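Local atomic coordinates of HTH-type transcriptional regulator AscG (PDB entry 3BRQ), a protein that represses transcription of the cryptic asc operon of Escherichia coli as a sequence-specific DNA-binding regulator of the LacI family. Residues B[96-101]-B[112-117]; B[103-108]-B[263-268]; B[247-252]-B[288-293]. All blocks are in the same frame, centred on the assembly; numbering follows the deposited sequence.

Interaction 1 of 3, residues B[96-101]-B[112-117]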
loop_
_atom_site.group_PDB
_atom_site.type_symbol
_atom_site.label_atom_id
_atom_site.label_comp_id
_atom_site.label_asym_id
_atom_site.label_seq_id
_atom_site.Cartn_x
_atom_site.Cartn_y
_atom_site.Cartn_z
ATOM N N ILE B 96 16.740 23.615 -7.341
ATOM C CA ILE B 96 17.058 23.106 -6.014
ATOM C C ILE B 96 18.451 22.507 -6.007
ATOM O O ILE B 96 19.264 22.859 -5.148
ATOM C CB ILE B 96 15.949 22.166 -5.472
ATOM C CG1 ILE B 96 14.743 22.998 -5.034
ATOM C CG2 ILE B 96 16.398 21.372 -4.219
ATOM C CD1 ILE B 96 13.436 22.343 -5.284
ATOM N N ILE B 97 18.744 21.644 -6.979
ATOM C CA ILE B 97 19.990 20.881 -6.997
ATOM C C ILE B 97 21.191 21.803 -7.074
ATOM O O ILE B 97 22.206 21.601 -6.365
ATOM C CB ILE B 97 20.014 19.833 -8.133
ATOM C CG1 ILE B 97 19.028 18.689 -7.805
ATOM C CG2 ILE B 97 21.423 19.267 -8.286
ATOM C CD1 ILE B 97 18.700 17.777 -8.974
ATOM N N ASP B 98 21.046 22.831 -7.908
ATOM C CA ASP B 98 22.094 23.830 -8.122
ATOM C C ASP B 98 22.331 24.699 -6.858
ATOM O O ASP B 98 23.477 25.060 -6.547
ATOM C CB ASP B 98 21.677 24.754 -9.275
ATOM C CG ASP B 98 21.729 24.078 -10.630
ATOM O OD1 ASP B 98 22.314 22.972 -10.752
ATOM O OD2 ASP B 98 21.197 24.679 -11.602
ATOM N N ALA B 99 21.242 25.032 -6.149
ATOM C CA ALA B 99 21.317 25.856 -4.931
ATOM C C ALA B 99 21.895 25.145 -3.703
ATOM O O ALA B 99 21.966 25.737 -2.621
ATOM C CB ALA B 99 19.926 26.421 -4.586
ATOM N N HIS B 100 22.319 23.899 -3.841
ATOM C CA HIS B 100 22.764 23.162 -2.663
ATOM C C HIS B 100 23.976 22.336 -2.930
ATOM O O HIS B 100 24.141 21.796 -4.016
ATOM C CB HIS B 100 21.688 22.227 -2.121
ATOM C CG HIS B 100 20.452 22.929 -1.652
ATOM N ND1 HIS B 100 20.349 23.488 -0.398
ATOM C CD2 HIS B 100 19.260 23.140 -2.263
ATOM C CE1 HIS B 100 19.136 23.998 -0.249
ATOM N NE2 HIS B 100 18.466 23.829 -1.378
ATOM N N SER B 101 24.782 22.170 -1.888
ATOM C CA SER B 101 26.018 21.440 -2.008
ATOM C C SER B 101 25.832 19.929 -1.790
ATOM O O SER B 101 26.567 19.103 -2.362
ATOM C CB SER B 101 27.004 22.015 -1.010
ATOM O OG SER B 101 28.297 21.750 -1.466
ATOM N N ARG B 112 16.437 18.201 -16.816
ATOM C CA ARG B 112 16.911 18.830 -18.046
ATOM C C ARG B 112 18.399 19.144 -17.934
ATOM O O ARG B 112 19.209 18.650 -18.723
ATOM C CB ARG B 112 16.094 20.106 -18.333
ATOM C CG ARG B 112 16.397 20.781 -19.692
ATOM C CD ARG B 112 15.637 22.120 -19.911
ATOM N NE ARG B 112 14.326 22.186 -19.250
ATOM C CZ ARG B 112 13.250 21.469 -19.582
ATOM N NH1 ARG B 112 13.294 20.595 -20.585
ATOM N NH2 ARG B 112 12.120 21.610 -18.886
ATOM N N LYS B 113 18.750 19.970 -16.954
ATOM C CA LYS B 113 20.143 20.289 -16.653
ATOM C C LYS B 113 20.859 19.131 -15.910
ATOM O O LYS B 113 21.734 18.494 -16.483
ATOM C CB LYS B 113 20.227 21.621 -15.913
ATOM C CG LYS B 113 21.615 22.096 -15.590
ATOM C CD LYS B 113 21.529 23.368 -14.734
ATOM C CE LYS B 113 22.872 23.704 -14.099
ATOM N NZ LYS B 113 23.499 22.467 -13.504
ATOM N N ASN B 114 20.463 18.822 -14.674
ATOM C CA ASN B 114 21.168 17.803 -13.875
ATOM C C ASN B 114 20.656 16.382 -14.078
ATOM O O ASN B 114 20.197 15.717 -13.127
ATOM C CB ASN B 114 21.155 18.168 -12.393
ATOM C CG ASN B 114 21.705 19.554 -12.119
ATOM O OD1 ASN B 114 22.917 19.757 -12.062
ATOM N ND2 ASN B 114 20.807 20.517 -11.909
ATOM N N SER B 115 20.768 15.898 -15.313
ATOM C CA SER B 115 20.167 14.614 -15.720
ATOM C C SER B 115 20.769 13.406 -15.018
ATOM O O SER B 115 20.071 12.409 -14.811
ATOM C CB SER B 115 20.237 14.447 -17.234
ATOM O OG SER B 115 21.564 14.715 -17.667
ATOM N N SER B 116 22.042 13.504 -14.619
ATOM C CA SER B 116 22.705 12.442 -13.846
ATOM C C SER B 116 22.173 12.289 -12.405
ATOM O O SER B 116 22.403 11.272 -11.747
ATOM C CB SER B 116 24.227 12.667 -13.831
ATOM O OG SER B 116 24.537 13.893 -13.153
ATOM N N HIS B 117 21.423 13.290 -11.951
ATOM C CA HIS B 117 20.749 13.269 -10.643
ATOM C C HIS B 117 19.347 12.647 -10.716
ATOM O O HIS B 117 18.661 12.633 -9.703
ATOM C CB HIS B 117 20.620 14.695 -10.061
ATOM C CG HIS B 117 21.933 15.375 -9.765
ATOM N ND1 HIS B 117 22.979 15.443 -10.675
ATOM C CD2 HIS B 117 22.360 16.030 -8.658
ATOM C CE1 HIS B 117 23.994 16.097 -10.129
ATOM N NE2 HIS B 117 23.633 16.486 -8.918
HETATM O O HOH W 1 24.257 21.266 -10.260
#
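Asp-98 OD1, near the end of helix 90-98, is gripped by two side chains of the loop that follows strand 104-107. Lys-113 NZ makes a salt bridge to it at 3.0 Å, tip to tip, on the syn side of the carboxylate and 25° out of its plane. From the opposite face of that plane Asn-114 ND2 donates to the same OD1 at 3.1 Å; Asp-98 OD1 lies close to the amide plane of Asn-114, which is turned 73° from the carboxylate. A water closes the group, giving one hydrogen to Asp-98 OD1 and the other to Asn-114 OD1, the latter at 2.7 Å. Lys-113 runs extended as far as CE and bends only at its last torsion (chi4 -46°), which sets NZ facing OD1 while CE lies 3.2 Å from Asp-98 OD2.

Beneath this polar cluster the contact is apolar. Ile-97 has CG2 anti to its backbone N, and this methyl approaches the His-117 ring obliquely, 3.4 Å from CD2, with CD1 of the same isoleucine against His-117 CB. Asn-114 CB sits over one face of the imidazole, toward its rim, and Phe-275 stacks on the ring as well. One turn earlier in the helix, Asp-94 accepts the backbone N-H groups of Lys-113 and Asn-114, so the loop is tied to the helix through main chain and side chains alike.

With a lysine, an amide and a water all directed at OD1, the negative charge of Asp-98 is probably well stabilised, although the carboxylate sits at the protein surface.

Interaction 2 of 3, residues B[103-108]-B[263-268]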
loop_
_atom_site.group_PDB
_atom_site.type_symbol
_atom_site.label_atom_id
_atom_site.label_comp_id
_atom_site.label_asym_id
_atom_site.label_seq_id
_atom_site.Cartn_x
_atom_site.Cartn_y
_atom_site.Cartn_z
ATOM N N PRO B 103 24.435 16.121 -1.939
ATOM C CA PRO B 103 23.932 15.314 -3.026
ATOM C C PRO B 103 22.396 15.221 -2.950
ATOM O O PRO B 103 21.868 14.738 -1.942
ATOM C CB PRO B 103 24.541 13.938 -2.734
ATOM C CG PRO B 103 25.728 14.249 -1.917
ATOM C CD PRO B 103 25.253 15.312 -1.021
ATOM N N ILE B 104 21.714 15.709 -3.982
ATOM C CA ILE B 104 20.235 15.627 -4.086
ATOM C C ILE B 104 19.873 14.895 -5.364
ATOM O O ILE B 104 20.351 15.254 -6.453
ATOM C CB ILE B 104 19.519 17.007 -4.058
ATOM C CG1 ILE B 104 19.865 17.743 -2.772
ATOM C CG2 ILE B 104 17.947 16.837 -4.192
ATOM C CD1 ILE B 104 19.443 19.186 -2.755
HETATM N N MSE B 105 19.075 13.841 -5.250
HETATM C CA MSE B 105 18.647 13.136 -6.445
HETATM C C MSE B 105 17.131 13.033 -6.518
HETATM O O MSE B 105 16.479 13.005 -5.467
HETATM C CB MSE B 105 19.310 11.752 -6.493
HETATM C CG MSE B 105 20.806 11.900 -6.934
HETATM SE SE MSE B 105 21.702 10.233 -7.227
HETATM C CE MSE B 105 20.907 9.613 -8.851
ATOM N N VAL B 106 16.597 12.909 -7.738
ATOM C CA VAL B 106 15.152 12.894 -7.988
ATOM C C VAL B 106 14.756 11.532 -8.557
ATOM O O VAL B 106 15.447 10.979 -9.397
ATOM C CB VAL B 106 14.694 14.082 -8.941
ATOM C CG1 VAL B 106 15.308 13.933 -10.286
ATOM C CG2 VAL B 106 13.159 14.137 -9.093
ATOM N N LEU B 107 13.681 10.970 -8.006
ATOM C CA LEU B 107 13.037 9.746 -8.466
ATOM C C LEU B 107 11.758 10.076 -9.268
ATOM O O LEU B 107 10.910 10.874 -8.814
ATOM C CB LEU B 107 12.648 8.904 -7.222
ATOM C CG LEU B 107 12.028 7.515 -7.480
ATOM C CD1 LEU B 107 13.120 6.552 -8.059
ATOM C CD2 LEU B 107 11.475 6.937 -6.172
ATOM N N ASN B 108 11.582 9.413 -10.421
ATOM C CA ASN B 108 10.310 9.441 -11.178
ATOM C C ASN B 108 10.155 10.677 -12.066
ATOM O O ASN B 108 9.062 10.911 -12.607
ATOM C CB ASN B 108 9.061 9.272 -10.272
ATOM C CG ASN B 108 7.813 8.740 -11.051
ATOM O OD1 ASN B 108 6.685 9.221 -10.866
ATOM N ND2 ASN B 108 8.018 7.768 -11.910
ATOM N N ILE B 263 19.285 5.099 -4.328
ATOM C CA ILE B 263 19.860 5.129 -2.985
ATOM C C ILE B 263 21.331 4.748 -3.043
ATOM O O ILE B 263 22.168 5.344 -2.364
ATOM C CB ILE B 263 19.102 4.205 -2.003
ATOM C CG1 ILE B 263 17.642 4.665 -1.774
ATOM C CG2 ILE B 263 19.872 4.061 -0.688
ATOM C CD1 ILE B 263 17.408 6.118 -1.374
ATOM N N GLY B 264 21.658 3.748 -3.867
ATOM C CA GLY B 264 23.057 3.308 -4.003
ATOM C C GLY B 264 23.944 4.449 -4.506
ATOM O O GLY B 264 25.035 4.691 -3.951
ATOM N N ARG B 265 23.469 5.161 -5.528
ATOM C CA ARG B 265 24.175 6.348 -5.998
ATOM C C ARG B 265 24.331 7.450 -4.964
ATOM O O ARG B 265 25.395 8.057 -4.884
ATOM C CB ARG B 265 23.546 6.897 -7.275
ATOM C CG ARG B 265 23.771 5.967 -8.470
ATOM C CD ARG B 265 23.623 6.745 -9.759
ATOM N NE ARG B 265 23.294 5.919 -10.934
ATOM C CZ ARG B 265 22.853 6.419 -12.102
ATOM N NH1 ARG B 265 22.674 7.740 -12.251
ATOM N NH2 ARG B 265 22.568 5.605 -13.127
ATOM N N LEU B 266 23.291 7.735 -4.170
ATOM C CA LEU B 266 23.408 8.787 -3.137
ATOM C C LEU B 266 24.463 8.422 -2.124
ATOM O O LEU B 266 25.265 9.270 -1.752
ATOM C CB LEU B 266 22.059 9.072 -2.440
ATOM C CG LEU B 266 21.018 9.867 -3.234
ATOM C CD1 LEU B 266 19.603 9.826 -2.533
ATOM C CD2 LEU B 266 21.484 11.310 -3.475
ATOM N N ILE B 267 24.481 7.152 -1.685
ATOM C CA ILE B 267 25.503 6.681 -0.763
ATOM C C ILE B 267 26.885 6.673 -1.430
ATOM O O ILE B 267 27.869 7.058 -0.808
ATOM C CB ILE B 267 25.170 5.265 -0.220
ATOM C CG1 ILE B 267 23.924 5.331 0.670
ATOM C CG2 ILE B 267 26.371 4.665 0.549
ATOM C CD1 ILE B 267 23.336 3.928 1.015
ATOM N N PHE B 268 26.957 6.250 -2.690
ATOM C CA PHE B 268 28.192 6.435 -3.478
ATOM C C PHE B 268 28.731 7.873 -3.353
ATOM O O PHE B 268 29.915 8.063 -3.027
ATOM C CB PHE B 268 27.994 6.012 -4.958
ATOM C CG PHE B 268 29.285 5.974 -5.773
ATOM C CD1 PHE B 268 30.471 5.497 -5.218
ATOM C CD2 PHE B 268 29.309 6.459 -7.082
ATOM C CE1 PHE B 268 31.684 5.473 -5.963
ATOM C CE2 PHE B 268 30.504 6.438 -7.839
ATOM C CZ PHE B 268 31.689 5.933 -7.270
#
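Met-105, present as selenomethionine, and Leu-266 meet where helix 255-270 packs on the parallel sheet of the N-terminal half of this periplasmic-binding-protein-like fold. The helix segment 263-268 runs nearly antiparallel to strand 104-107, at 175°, with the two axes 9.3 Å apart, a layered alpha/beta arrangement.

The aliphatic contacts centre on one methyl, Leu-266 CD2. Met-105 and Leu-266 slide past each other in opposite directions, which brings CD2 to 3.6 Å from Met-105 CG and 3.7 Å from Met-105 CB. The same methyl touches Pro-103 CB at 4.1 Å, and so bridges two residues whose side chains both point at the helix. Ile-104, between them, turns its side chain to the other side of the sheet. Leu-266 also reaches Met-82 of the adjacent strand 80-84 and Leu-22 of strand 21-27 beyond it, extending the apolar layer across the sheet.

The second kind of contact is selenium against the aliphatic part of an arginine. Met-105 and Arg-265 cross at about a right angle. The selenomethionine chain stays extended through chi2 and bends at chi3 (72°), putting CE near Arg-265 CD. The guanidinium takes its charge partner from its own helix, where NH2 forms a salt bridge with Glu-261; what Met-105 touches is mainly the hydrocarbon stem. Selenium touches two successive helix residues, with SE 3.8 Å from Arg-265 CB and 3.9 Å from Leu-266 CD2.

Interaction 3 of 3, residues B[247-252]-B[288-293]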
loop_
_atom_site.group_PDB
_atom_site.type_symbol
_atom_site.label_atom_id
_atom_site.label_comp_id
_atom_site.label_asym_id
_atom_site.label_seq_id
_atom_site.Cartn_x
_atom_site.Cartn_y
_atom_site.Cartn_z
ATOM N N ALA B 247 -7.244 -13.502 -13.859
ATOM C CA ALA B 247 -5.966 -12.979 -13.476
ATOM C C ALA B 247 -5.636 -11.722 -14.305
ATOM O O ALA B 247 -5.772 -11.722 -15.542
ATOM C CB ALA B 247 -4.861 -14.029 -13.676
ATOM N N LEU B 248 -5.138 -10.692 -13.613
ATOM C CA LEU B 248 -5.010 -9.381 -14.228
ATOM C C LEU B 248 -3.650 -9.162 -14.914
ATOM O O LEU B 248 -2.630 -9.124 -14.250
ATOM C CB LEU B 248 -5.300 -8.299 -13.166
ATOM C CG LEU B 248 -4.914 -6.852 -13.456
ATOM C CD1 LEU B 248 -5.782 -6.297 -14.675
ATOM C CD2 LEU B 248 -5.072 -5.961 -12.273
ATOM N N SER B 249 -3.638 -8.995 -16.237
ATOM C CA SER B 249 -2.412 -8.567 -16.953
ATOM C C SER B 249 -2.033 -7.169 -16.482
ATOM O O SER B 249 -2.891 -6.296 -16.365
ATOM C CB SER B 249 -2.615 -8.503 -18.468
ATOM O OG SER B 249 -3.100 -9.696 -19.037
ATOM N N SER B 250 -0.747 -6.955 -16.194
ATOM C CA SER B 250 -0.297 -5.691 -15.608
ATOM C C SER B 250 1.140 -5.323 -15.982
ATOM O O SER B 250 1.987 -6.178 -16.126
ATOM C CB SER B 250 -0.412 -5.705 -14.095
ATOM O OG SER B 250 -0.254 -4.369 -13.574
ATOM N N VAL B 251 1.378 -4.032 -16.134
ATOM C CA VAL B 251 2.691 -3.503 -16.382
ATOM C C VAL B 251 3.494 -3.436 -15.068
ATOM O O VAL B 251 3.134 -2.733 -14.147
ATOM C CB VAL B 251 2.606 -2.089 -17.097
ATOM C CG1 VAL B 251 3.953 -1.513 -17.271
ATOM C CG2 VAL B 251 1.966 -2.245 -18.457
ATOM N N LYS B 252 4.606 -4.174 -15.004
ATOM C CA LYS B 252 5.481 -4.140 -13.851
ATOM C C LYS B 252 6.594 -3.107 -14.011
ATOM O O LYS B 252 7.280 -3.077 -15.038
ATOM C CB LYS B 252 6.096 -5.519 -13.585
ATOM C CG LYS B 252 6.914 -5.590 -12.285
ATOM C CD LYS B 252 7.365 -7.021 -12.096
ATOM C CE LYS B 252 7.862 -7.248 -10.667
ATOM N NZ LYS B 252 9.284 -6.831 -10.501
ATOM N N ARG B 288 -1.447 -12.041 -18.567
ATOM C CA ARG B 288 -2.217 -13.013 -17.771
ATOM C C ARG B 288 -3.572 -13.207 -18.442
ATOM O O ARG B 288 -3.823 -12.672 -19.547
ATOM C CB ARG B 288 -2.354 -12.564 -16.292
ATOM C CG ARG B 288 -1.056 -12.099 -15.610
ATOM C CD ARG B 288 -1.173 -12.250 -14.073
ATOM N NE ARG B 288 0.112 -12.122 -13.374
ATOM C CZ ARG B 288 0.669 -10.983 -12.938
ATOM N NH1 ARG B 288 0.083 -9.818 -13.136
ATOM N NH2 ARG B 288 1.843 -11.027 -12.289
ATOM N N ASP B 289 -4.464 -13.907 -17.775
ATOM C CA ASP B 289 -5.698 -14.345 -18.398
ATOM C C ASP B 289 -6.656 -13.228 -18.818
ATOM O O ASP B 289 -7.539 -13.530 -19.606
ATOM C CB ASP B 289 -6.438 -15.315 -17.473
ATOM C CG ASP B 289 -5.755 -16.670 -17.401
ATOM O OD1 ASP B 289 -4.978 -16.991 -18.339
ATOM O OD2 ASP B 289 -5.980 -17.392 -16.408
ATOM N N SER B 290 -6.493 -11.981 -18.319
ATOM C CA SER B 290 -7.400 -10.874 -18.665
ATOM C C SER B 290 -7.124 -10.333 -20.039
ATOM O O SER B 290 -7.841 -9.454 -20.532
ATOM C CB SER B 290 -7.252 -9.712 -17.691
ATOM O OG SER B 290 -5.959 -9.134 -17.770
ATOM N N LEU B 291 -6.084 -10.850 -20.672
ATOM C CA LEU B 291 -5.730 -10.379 -21.990
ATOM C C LEU B 291 -5.807 -11.512 -23.021
ATOM O O LEU B 291 -5.201 -12.571 -22.811
ATOM C CB LEU B 291 -4.336 -9.744 -21.951
ATOM C CG LEU B 291 -3.703 -9.249 -23.265
ATOM C CD1 LEU B 291 -4.469 -8.078 -23.805
ATOM C CD2 LEU B 291 -2.259 -8.852 -22.985
ATOM N N ILE B 292 -6.551 -11.265 -24.113
ATOM C CA ILE B 292 -6.541 -12.102 -25.325
ATOM C C ILE B 292 -6.998 -11.320 -26.576
ATOM O O ILE B 292 -7.377 -10.161 -26.474
ATOM C CB ILE B 292 -7.449 -13.308 -25.176
ATOM C CG1 ILE B 292 -8.917 -12.881 -25.200
ATOM C CG2 ILE B 292 -7.083 -14.124 -23.914
ATOM C CD1 ILE B 292 -9.884 -14.017 -25.504
ATOM N N ALA B 293 -6.974 -11.936 -27.757
ATOM C CA ALA B 293 -7.433 -11.230 -28.987
ATOM C C ALA B 293 -8.946 -10.909 -28.930
ATOM O O ALA B 293 -9.670 -11.504 -28.123
ATOM C CB ALA B 293 -7.097 -12.045 -30.249
HETATM O O HOH W 2 -7.635 -16.291 -14.480
#
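Ser-249 and Ser-290 knit the tight, buried part of this contact together, where the chain entering strand 249-252 meets the type I beta turn from Arg-288 to Leu-291. Ser-249 N donates to Ser-290 OG at 2.8 Å, almost straight at 169°, and Ser-249 OG gives its hydrogen to the same oxygen in a longer bond. Ser-290 OG sits between its backbone N and carbonyl carbon (chi1 64°), facing strand 249-252, and is also bonded to Val-232 O of the adjoining strand. Ser-249 OG in turn accepts from Arg-288 N at 2.9 Å, while Leu-291 CB presses close beside it. The bond from Ser-290 N to Ala-247 O is weak, bent to 128°.

Arg-288 reaches across to Leu-248. Its CB packs on the methyl of Ala-247, CG and CD pass over Leu-248 O, and NH1 donates to that carbonyl at 3.0 Å. The acceptor lies at the guanidinium edge, in its plane, and the donor nitrogen stands nearly along the C=O axis. NH1 has a second partner in Asp-237, with which it makes a salt bridge. An alanine here would probably leave Leu-248 O without this donor and Asp-237 without its charged mate, and open a gap where CG and CD had lain.

The solvent side is looser: exposed Asp-289 is linked to Ala-247 by a water, which donates to OD2 at 2.8 Å and accepts from Ala-247 N.

Beyond the end of strand 284-286, Ser-290 OG thus accepts from one main-chain group and is bonded to another, Ser-249 OG relays between Arg-288 N and that hydroxyl, and the arginine joins a carbonyl to a carboxylate.

Interactions 1 and 2 belong to the N-terminal half of the chain, their centres 11 Å apart, and meet at strand 104-107. Helix 90-98 leads into that strand, and the two contacts touch through a probable hydrogen bond from Val-106 N to His-117 O. Interaction 3 lies on the mixed sheet of the other half, 33 Å from interaction 2 and 39 Å from interaction 1 between centres. Along the chain the segments of interactions 1 and 2 alternate, as do those of 2 and 3, whereas 1 closes before 3 opens. Helix 255-270, entered from strand 249-252, packs back on the N-terminal sheet, a crossing between halves as in periplasmic-binding-protein-like folds.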